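Local structure of kappa-carrageenase (Pseudoalteromonas carrageenovora, 1DYP) at residues Y38-W43 with R66-G71. The protein hydrolyses, endo-wise, the beta-1,4 linkages between D-galactose 4-sulfate and 3,6-anhydro-D-galactose in kappa-carrageenans. The protein carries 1 engineered substitution. Residues are numbered along the deposited sequence; the frame is centred on the assembly and turned at random.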
loop_
_atom_site.group_PDB
_atom_site.type_symbol
_atom_site.label_atom_id
_atom_site.label_comp_id
_atom_site.label_asym_id
_atom_site.label_seq_id
_atom_site.Cartn_x
_atom_site.Cartn_y
_atom_site.Cartn_z
ATOM N N TYR A 38 1.475 11.902 -4.620
ATOM C CA TYR A 38 0.410 12.198 -3.676
ATOM C C TYR A 38 1.043 12.263 -2.295
ATOM O O TYR A 38 2.255 12.086 -2.162
ATOM C CB TYR A 38 -0.688 11.132 -3.752
ATOM C CG TYR A 38 -0.201 9.703 -3.727
ATOM C CD1 TYR A 38 0.088 9.061 -2.523
ATOM C CD2 TYR A 38 -0.040 8.985 -4.912
ATOM C CE1 TYR A 38 0.520 7.735 -2.503
ATOM C CE2 TYR A 38 0.395 7.662 -4.902
ATOM C CZ TYR A 38 0.671 7.045 -3.697
ATOM O OH TYR A 38 1.093 5.735 -3.690
ATOM N N GLY A 39 0.243 12.523 -1.270
ATOM C CA GLY A 39 0.808 12.629 0.061
ATOM C C GLY A 39 1.699 13.858 0.123
ATOM O O GLY A 39 1.487 14.819 -0.620
ATOM N N VAL A 40 2.702 13.834 0.992
ATOM C CA VAL A 40 3.602 14.972 1.126
ATOM C C VAL A 40 5.046 14.603 0.820
ATOM O O VAL A 40 5.980 15.057 1.476
ATOM C CB VAL A 40 3.512 15.587 2.531
ATOM C CG1 VAL A 40 2.127 16.173 2.733
ATOM C CG2 VAL A 40 3.805 14.530 3.590
ATOM N N TRP A 41 5.212 13.757 -0.185
ATOM C CA TRP A 41 6.533 13.336 -0.624
ATOM C C TRP A 41 6.397 13.106 -2.113
ATOM O O TRP A 41 5.303 13.196 -2.659
ATOM C CB TRP A 41 6.947 12.039 0.075
ATOM C CG TRP A 41 5.971 10.922 -0.126
ATOM C CD1 TRP A 41 5.927 10.045 -1.171
ATOM C CD2 TRP A 41 4.853 10.612 0.709
ATOM N NE1 TRP A 41 4.844 9.208 -1.040
ATOM C CE2 TRP A 41 4.167 9.533 0.106
ATOM C CE3 TRP A 41 4.359 11.141 1.910
ATOM C CZ2 TRP A 41 3.010 8.974 0.664
ATOM C CZ3 TRP A 41 3.206 10.583 2.466
ATOM C CH2 TRP A 41 2.548 9.510 1.841
ATOM N N SER A 42 7.509 12.832 -2.778
ATOM C CA SER A 42 7.463 12.564 -4.200
ATOM C C SER A 42 8.203 11.267 -4.444
ATOM O O SER A 42 9.175 10.957 -3.756
ATOM C CB SER A 42 8.117 13.697 -4.992
ATOM O OG SER A 42 7.401 14.908 -4.825
ATOM N N TRP A 43 7.725 10.501 -5.412
ATOM C CA TRP A 43 8.367 9.246 -5.753
ATOM C C TRP A 43 9.549 9.534 -6.664
ATOM O O TRP A 43 9.489 10.424 -7.510
ATOM C CB TRP A 43 7.398 8.332 -6.501
ATOM C CG TRP A 43 6.119 8.076 -5.786
ATOM C CD1 TRP A 43 4.867 8.393 -6.218
ATOM C CD2 TRP A 43 5.956 7.411 -4.529
ATOM N NE1 TRP A 43 3.930 7.964 -5.311
ATOM C CE2 TRP A 43 4.571 7.357 -4.263
ATOM C CE3 TRP A 43 6.848 6.852 -3.599
ATOM C CZ2 TRP A 43 4.050 6.767 -3.106
ATOM C CZ3 TRP A 43 6.329 6.262 -2.446
ATOM C CH2 TRP A 43 4.939 6.226 -2.212
ATOM N N ARG A 66 6.953 20.719 -5.861
ATOM C CA ARG A 66 6.103 20.175 -6.905
ATOM C C ARG A 66 4.717 20.742 -6.700
ATOM O O ARG A 66 4.417 21.293 -5.638
ATOM C CB ARG A 66 6.046 18.640 -6.854
ATOM C CG ARG A 66 5.365 18.030 -5.628
ATOM C CD ARG A 66 4.979 16.585 -5.943
ATOM N NE ARG A 66 4.554 15.797 -4.785
ATOM C CZ ARG A 66 3.371 15.891 -4.185
ATOM N NH1 ARG A 66 2.458 16.753 -4.619
ATOM N NH2 ARG A 66 3.087 15.095 -3.161
ATOM N N THR A 67 3.875 20.641 -7.721
ATOM C CA THR A 67 2.518 21.129 -7.575
ATOM C C THR A 67 1.902 20.244 -6.499
ATOM O O THR A 67 2.099 19.028 -6.488
ATOM C CB THR A 67 1.731 21.023 -8.890
ATOM O OG1 THR A 67 2.203 22.024 -9.800
ATOM C CG2 THR A 67 0.256 21.251 -8.648
ATOM N N PHE A 68 1.169 20.871 -5.588
ATOM C CA PHE A 68 0.563 20.166 -4.469
ATOM C C PHE A 68 -0.920 20.488 -4.360
ATOM O O PHE A 68 -1.315 21.649 -4.445
ATOM C CB PHE A 68 1.288 20.598 -3.196
ATOM C CG PHE A 68 0.722 20.031 -1.928
ATOM C CD1 PHE A 68 1.002 18.723 -1.549
ATOM C CD2 PHE A 68 -0.051 20.824 -1.086
ATOM C CE1 PHE A 68 0.528 18.212 -0.342
ATOM C CE2 PHE A 68 -0.533 20.321 0.126
ATOM C CZ PHE A 68 -0.238 19.010 0.495
ATOM N N TRP A 69 -1.740 19.457 -4.186
ATOM C CA TRP A 69 -3.171 19.670 -4.035
ATOM C C TRP A 69 -3.471 19.963 -2.570
ATOM O O TRP A 69 -3.260 19.120 -1.698
ATOM C CB TRP A 69 -3.964 18.442 -4.483
ATOM C CG TRP A 69 -5.436 18.543 -4.171
ATOM C CD1 TRP A 69 -6.147 17.754 -3.316
ATOM C CD2 TRP A 69 -6.368 19.491 -4.709
ATOM N NE1 TRP A 69 -7.464 18.147 -3.288
ATOM C CE2 TRP A 69 -7.627 19.212 -4.134
ATOM C CE3 TRP A 69 -6.262 20.549 -5.621
ATOM C CZ2 TRP A 69 -8.775 19.953 -4.443
ATOM C CZ3 TRP A 69 -7.403 21.287 -5.929
ATOM C CH2 TRP A 69 -8.644 20.981 -5.339
ATOM N N ASP A 70 -3.947 21.175 -2.321
ATOM C CA ASP A 70 -4.309 21.633 -0.986
ATOM C C ASP A 70 -5.818 21.426 -0.861
ATOM O O ASP A 70 -6.610 22.351 -1.065
ATOM C CB ASP A 70 -3.931 23.112 -0.858
ATOM C CG ASP A 70 -4.342 23.724 0.466
ATOM O OD1 ASP A 70 -4.838 23.001 1.356
ATOM O OD2 ASP A 70 -4.155 24.950 0.603
ATOM N N GLY A 71 -6.198 20.193 -0.544
ATOM C CA GLY A 71 -7.600 19.836 -0.411
ATOM C C GLY A 71 -8.409 20.693 0.537
ATOM O O GLY A 71 -9.561 21.018 0.256
#
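R66 of strand 54-70 reaches across to the loop leading into strand 41-43 and binds its backbone carbonyls, a polar contact between two segments that both pair with strand 75-95 in the catalytic domain of this family 16 glycoside hydrolase. Arginine suits the task because the chain, extended from CG to NE, carries the flat guanidinium across, and this offers several N-H groups in one plane. R66 NH2 reaches W41 O at 3.0 Å in a nearly straight bond (N-H...O 166°), the oxygen lying in the guanidinium plane although the donor stands 32° off the carbonyl plane. R66 NE adds a weak bond to W41 O at 3.4 Å, so two nitrogens grip this oxygen. Also weak are R66 NH2 to G39 O and R66 NE to S42 OG, both 3.0 Å. Serine suits its place because its short hydroxyl meets R66 NE while hydrogen-bonding H64 NE2. R66 NH1 bonds to T67 O at 3.0 Å, which, with the bonds to segment 38-43, would help to hold the guanidinium in its rotation. F68 adds an apolar flank: F68 CE1 lies 4.0 Å from V40 CG1, the two side chains side by side, while G39 O meets the ring edge. G39 has a positive phi (67°), readily adopted by glycine, and a CB there would collide with W41 CH2. An alanine in place of R66 would probably leave the carbonyls of G39 and W41 without this donor and the loop less firmly held. One good bond and several weak ones from a single guanidinium are consistent with a segment held in shape near the substrate-recognition residue R234.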